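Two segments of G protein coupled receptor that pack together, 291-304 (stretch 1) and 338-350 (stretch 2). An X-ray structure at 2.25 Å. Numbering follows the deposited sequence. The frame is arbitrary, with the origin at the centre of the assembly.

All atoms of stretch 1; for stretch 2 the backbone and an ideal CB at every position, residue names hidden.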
# COMPACT_ATOMS: atom_id res chain seq x y z
N ALA A 291 -0.64 -0.36 13.49
CA ALA A 291 -0.66 -1.80 13.17
C ALA A 291 -0.67 -2.17 11.66
O ALA A 291 0.05 -3.06 11.27
CB ALA A 291 -1.90 -2.38 13.83
N PRO A 292 -1.49 -1.51 10.81
CA PRO A 292 -1.64 -1.94 9.40
C PRO A 292 -0.33 -1.87 8.64
O PRO A 292 0.13 -2.89 8.08
CB PRO A 292 -2.69 -0.98 8.84
CG PRO A 292 -3.55 -0.67 10.08
CD PRO A 292 -2.53 -0.53 11.17
N GLY A 293 0.35 -0.74 8.71
CA GLY A 293 1.60 -0.62 7.94
C GLY A 293 2.64 -1.54 8.48
O GLY A 293 3.41 -2.18 7.73
N VAL A 294 2.67 -1.68 9.80
CA VAL A 294 3.67 -2.52 10.43
C VAL A 294 3.36 -3.98 10.11
O VAL A 294 4.27 -4.77 9.72
CB VAL A 294 3.66 -2.26 11.94
CG1 VAL A 294 4.53 -3.30 12.68
CG2 VAL A 294 4.09 -0.80 12.22
N ALA A 295 2.09 -4.36 10.19
CA ALA A 295 1.74 -5.77 9.83
C ALA A 295 2.26 -6.17 8.44
O ALA A 295 2.86 -7.22 8.24
CB ALA A 295 0.28 -5.96 9.91
N LEU A 296 2.05 -5.30 7.47
CA LEU A 296 2.56 -5.52 6.12
C LEU A 296 4.07 -5.75 6.10
O LEU A 296 4.61 -6.56 5.33
CB LEU A 296 2.19 -4.30 5.29
CG LEU A 296 1.07 -4.30 4.26
CD1 LEU A 296 -0.13 -5.23 4.55
CD2 LEU A 296 0.64 -2.84 3.72
N THR A 297 4.78 -5.05 6.97
CA THR A 297 6.23 -5.21 7.05
C THR A 297 6.59 -6.52 7.72
O THR A 297 7.52 -7.20 7.31
CB THR A 297 6.86 -4.07 7.84
OG1 THR A 297 6.35 -2.82 7.35
CG2 THR A 297 8.35 -4.08 7.71
N LEU A 298 5.90 -6.88 8.79
CA LEU A 298 6.18 -8.18 9.45
C LEU A 298 5.83 -9.34 8.49
O LEU A 298 6.53 -10.33 8.40
CB LEU A 298 5.44 -8.30 10.77
CG LEU A 298 6.01 -7.29 11.77
CD1 LEU A 298 5.18 -7.29 13.00
CD2 LEU A 298 7.47 -7.70 12.09
N VAL A 299 4.78 -9.18 7.70
CA VAL A 299 4.46 -10.26 6.74
C VAL A 299 5.65 -10.49 5.88
O VAL A 299 6.03 -11.66 5.66
CB VAL A 299 3.19 -10.00 5.88
CG1 VAL A 299 3.19 -10.86 4.58
CG2 VAL A 299 1.95 -10.26 6.69
N LYS A 300 6.24 -9.39 5.39
CA LYS A 300 7.46 -9.48 4.54
C LYS A 300 8.64 -10.07 5.35
O LYS A 300 9.35 -10.96 4.90
CB LYS A 300 7.82 -8.11 3.93
CG LYS A 300 9.12 -8.08 3.22
CD LYS A 300 9.08 -8.86 1.94
CE LYS A 300 10.38 -8.80 1.28
NZ LYS A 300 10.50 -9.81 0.16
N ALA A 301 8.85 -9.58 6.55
CA ALA A 301 9.90 -10.22 7.39
C ALA A 301 9.61 -11.73 7.45
O ALA A 301 10.50 -12.56 7.18
CB ALA A 301 9.91 -9.62 8.76
N ALA A 302 8.37 -12.08 7.73
CA ALA A 302 8.02 -13.48 7.86
C ALA A 302 8.37 -14.28 6.64
O ALA A 302 8.87 -15.39 6.79
CB ALA A 302 6.54 -13.65 8.18
N GLN A 303 8.09 -13.76 5.44
CA GLN A 303 8.38 -14.48 4.17
C GLN A 303 9.88 -14.65 3.91
O GLN A 303 10.31 -15.64 3.33
CB GLN A 303 7.76 -13.78 2.94
CG GLN A 303 6.35 -14.22 2.53
CD GLN A 303 5.61 -13.19 1.60
OE1 GLN A 303 6.18 -12.13 1.25
NE2 GLN A 303 4.34 -13.49 1.24
N VAL A 304 10.66 -13.66 4.30
CA VAL A 304 12.09 -13.65 3.97
C VAL A 304 12.86 -14.45 5.01
O VAL A 304 13.80 -15.19 4.67
CB VAL A 304 12.73 -12.22 4.02
CG1 VAL A 304 14.17 -12.29 3.55
CG2 VAL A 304 11.98 -11.27 3.17
N UNK A 338 -7.25 0.52 2.58
CA UNK A 338 -5.82 0.27 2.84
C UNK A 338 -5.66 -0.82 3.87
O UNK A 338 -4.82 -1.71 3.70
CB UNK A 338 -5.11 1.54 3.31
N UNK A 339 -6.48 -0.78 4.94
CA UNK A 339 -6.42 -1.87 5.94
C UNK A 339 -6.83 -3.28 5.40
O UNK A 339 -6.32 -4.30 5.86
CB UNK A 339 -7.33 -1.51 7.11
N UNK A 340 -7.66 -3.33 4.36
CA UNK A 340 -7.94 -4.59 3.69
C UNK A 340 -6.69 -5.38 3.32
O UNK A 340 -6.66 -6.62 3.46
CB UNK A 340 -8.76 -4.32 2.43
N UNK A 341 -5.65 -4.67 2.87
CA UNK A 341 -4.40 -5.30 2.42
C UNK A 341 -3.73 -6.03 3.53
O UNK A 341 -2.97 -7.00 3.31
CB UNK A 341 -3.44 -4.26 1.84
N UNK A 342 -3.96 -5.60 4.76
CA UNK A 342 -3.43 -6.43 5.85
C UNK A 342 -3.92 -7.89 5.74
O UNK A 342 -3.12 -8.84 5.77
CB UNK A 342 -3.84 -5.84 7.20
N UNK A 343 -5.23 -8.08 5.56
CA UNK A 343 -5.75 -9.45 5.44
C UNK A 343 -5.29 -10.19 4.22
O UNK A 343 -4.92 -11.34 4.30
CB UNK A 343 -7.28 -9.43 5.44
N UNK A 344 -5.29 -9.52 3.08
CA UNK A 344 -4.68 -10.02 1.85
C UNK A 344 -3.24 -10.39 2.05
O UNK A 344 -2.79 -11.40 1.51
CB UNK A 344 -4.79 -8.98 0.73
N UNK A 345 -2.52 -9.63 2.84
CA UNK A 345 -1.12 -9.96 3.03
C UNK A 345 -0.95 -11.24 3.86
O UNK A 345 -0.05 -12.04 3.63
CB UNK A 345 -0.40 -8.79 3.70
N UNK A 346 -1.83 -11.41 4.85
CA UNK A 346 -1.75 -12.55 5.79
C UNK A 346 -2.19 -13.82 5.02
O UNK A 346 -1.57 -14.90 5.11
CB UNK A 346 -2.63 -12.32 7.02
N UNK A 347 -3.15 -13.61 4.14
CA UNK A 347 -3.63 -14.65 3.25
C UNK A 347 -2.58 -15.08 2.27
O UNK A 347 -2.37 -16.27 2.11
CB UNK A 347 -4.88 -14.18 2.50
N UNK A 348 -1.90 -14.14 1.62
CA UNK A 348 -0.77 -14.53 0.79
C UNK A 348 0.25 -15.35 1.57
O UNK A 348 0.78 -16.32 1.04
CB UNK A 348 -0.10 -13.29 0.20
N UNK A 349 0.54 -14.96 2.81
CA UNK A 349 1.57 -15.62 3.60
C UNK A 349 1.12 -17.03 4.13
O UNK A 349 1.90 -17.94 4.08
CB UNK A 349 1.95 -14.71 4.77
N UNK A 350 -0.13 -17.18 4.61
CA UNK A 350 -0.57 -18.41 5.29
C UNK A 350 -1.41 -19.37 4.44
O UNK A 350 -1.52 -20.59 4.77
CB UNK A 350 -1.38 -18.03 6.53

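The two helices run in broadly the same direction, with axes 25° apart and 9.0 Å at closest approach. Stretch 1 offers an almost wholly apolar strip: Pro-292, Ala-295, Leu-296, Val-299 and Ala-302, with the amide of Gln-303 at the far end.

Position 338 has helical angles and an ideal CB with nothing of stretch 1 within reach, so the contact asks little of it; it is Gly-338, whose backbone O accepts a hydrogen bond from the N of position 341.

At 339 CA-to-CB points sideways, and the ideal CB lies 4.9 Å from Pro-292 CG. A medium side chain, polar or apolar, could lie against the proline ring, which offers no polar hydrogen. The residue is Asn-339, whose side chain bends back to pack on Pro-292.

Position 340 is out of reach and unconstrained from this side; it is Thr-340.

Position 341 points sideways, its ideal CB 4.4 Å from Leu-296 CD1. Many residues would fit, large ones if they turn outward. Tyr-341 does so: its CB touches Leu-296 CD1 at 4.4 Å while the ring leads away.

At 342 the ideal CB lies 4.6 Å from Leu-296 CD1, 4.9 Å from Ala-295 CB and 5.0 Å from Pro-292 CA. This apolar niche would suit valine, isoleucine, leucine or perhaps alanine. Val-342, with chi1 t, spreads its two branches across it: CG1 lies 4.0 Å from Ala-295 CB, and CG2 lies 3.8 Å from Pro-292 CB.

Positions 343 and 344 point away and sideways respectively, and stretch 1 sets no demand; they are Phe-343 and Leu-344, neither in contact.

Position 345 points toward stretch 1, its ideal CB only 3.7 Å from Leu-296 CD1 and 4.1 Å from Val-299 CG2. Such closeness favours a small residue: alanine, serine or perhaps cysteine. Ser-345 packs its CB 3.7 Å from Leu-296 CD1, and its OG is 3.2 Å from Val-299 CG1. A methyl cannot satisfy a hydroxyl, which bonds elsewhere in the structure.

At 346 CA-to-CB points away, yet the ideal CB is 5.0 Å from Val-299 CG2, so a longer apolar chain could reach back. Leu-346 does, bringing CD2 to 3.9 Å from Val-299 CG2.

Position 347 is out of reach; it is Tyr-347.

Position 348 points toward stretch 1, its ideal CB 4.6 Å from Gln-303 NE2. Polar or long flexible chains would suit it. Arg-348 brings NH1 to 3.6 Å from Gln-303 NE2, a contact without a hydrogen bond, as expected of two nitrogen donors.

Position 349 also points toward stretch 1, its ideal CB 4.1 Å from Val-299 CG1 and 4.4 Å from Gln-303 NE2. Leucine, isoleucine or methionine could cover the methyls here. Leu-349 packs both methyls on Ala-302, CD2 4.0 Å and CD1 4.1 Å from Ala-302 CB, and CD1 also lies 3.6 Å from Gln-303 CG, in the aliphatic part of that chain.

Position 350 is out of reach; Thr-350 instead turns OG1 to Leu-346 O, at 2.8 Å.

Stretch 2, residues 338-350: GNTYVFLSLYRLT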
# COMPACT_ATOMS: atom_id res chain seq x y z
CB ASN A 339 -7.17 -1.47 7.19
CG ASN A 339 -6.54 -0.25 7.86
OD1 ASN A 339 -7.06 0.26 8.81
ND2 ASN A 339 -5.48 0.24 7.33
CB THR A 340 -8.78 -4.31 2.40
OG1 THR A 340 -9.98 -3.72 2.83
CG2 THR A 340 -9.12 -5.60 1.67
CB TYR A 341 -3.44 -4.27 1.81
CG TYR A 341 -3.74 -3.95 0.33
CD1 TYR A 341 -3.34 -4.81 -0.69
CD2 TYR A 341 -4.48 -2.83 -0.03
CE1 TYR A 341 -3.66 -4.53 -2.04
CE2 TYR A 341 -4.81 -2.56 -1.36
CZ TYR A 341 -4.38 -3.38 -2.36
OH TYR A 341 -4.67 -3.09 -3.69
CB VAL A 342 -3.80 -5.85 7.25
CG1 VAL A 342 -3.30 -6.77 8.31
CG2 VAL A 342 -3.13 -4.51 7.46
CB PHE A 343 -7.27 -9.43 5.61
CG PHE A 343 -7.69 -8.63 6.81
CD1 PHE A 343 -7.12 -8.91 8.05
CD2 PHE A 343 -8.59 -7.58 6.69
CE1 PHE A 343 -7.51 -8.20 9.18
CE2 PHE A 343 -8.99 -6.86 7.79
CZ PHE A 343 -8.43 -7.14 9.04
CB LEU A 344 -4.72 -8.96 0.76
CG LEU A 344 -6.16 -8.72 0.35
CD1 LEU A 344 -6.20 -7.55 -0.69
CD2 LEU A 344 -6.83 -9.98 -0.23
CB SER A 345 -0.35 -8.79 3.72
OG SER A 345 1.06 -8.86 3.39
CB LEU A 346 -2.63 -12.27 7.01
CG LEU A 346 -1.93 -11.31 7.98
CD1 LEU A 346 -2.91 -10.69 8.94
CD2 LEU A 346 -0.86 -12.10 8.71
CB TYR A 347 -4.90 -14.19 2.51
CG TYR A 347 -5.46 -15.21 1.54
CD1 TYR A 347 -5.86 -16.52 1.98
CD2 TYR A 347 -5.61 -14.90 0.19
CE1 TYR A 347 -6.39 -17.45 1.07
CE2 TYR A 347 -6.16 -15.83 -0.72
CZ TYR A 347 -6.55 -17.09 -0.26
OH TYR A 347 -7.06 -17.98 -1.16
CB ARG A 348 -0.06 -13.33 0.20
CG ARG A 348 -0.87 -12.43 -0.76
CD ARG A 348 0.09 -11.54 -1.62
NE ARG A 348 0.68 -10.51 -0.77
CZ ARG A 348 1.96 -10.42 -0.50
NH1 ARG A 348 2.83 -11.24 -1.07
NH2 ARG A 348 2.38 -9.48 0.32
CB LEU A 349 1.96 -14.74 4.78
CG LEU A 349 2.88 -15.37 5.80
CD1 LEU A 349 4.31 -15.48 5.24
CD2 LEU A 349 2.85 -14.64 7.15
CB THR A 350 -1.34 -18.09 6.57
OG1 THR A 350 -2.49 -17.29 6.25
CG2 THR A 350 -0.48 -17.27 7.53
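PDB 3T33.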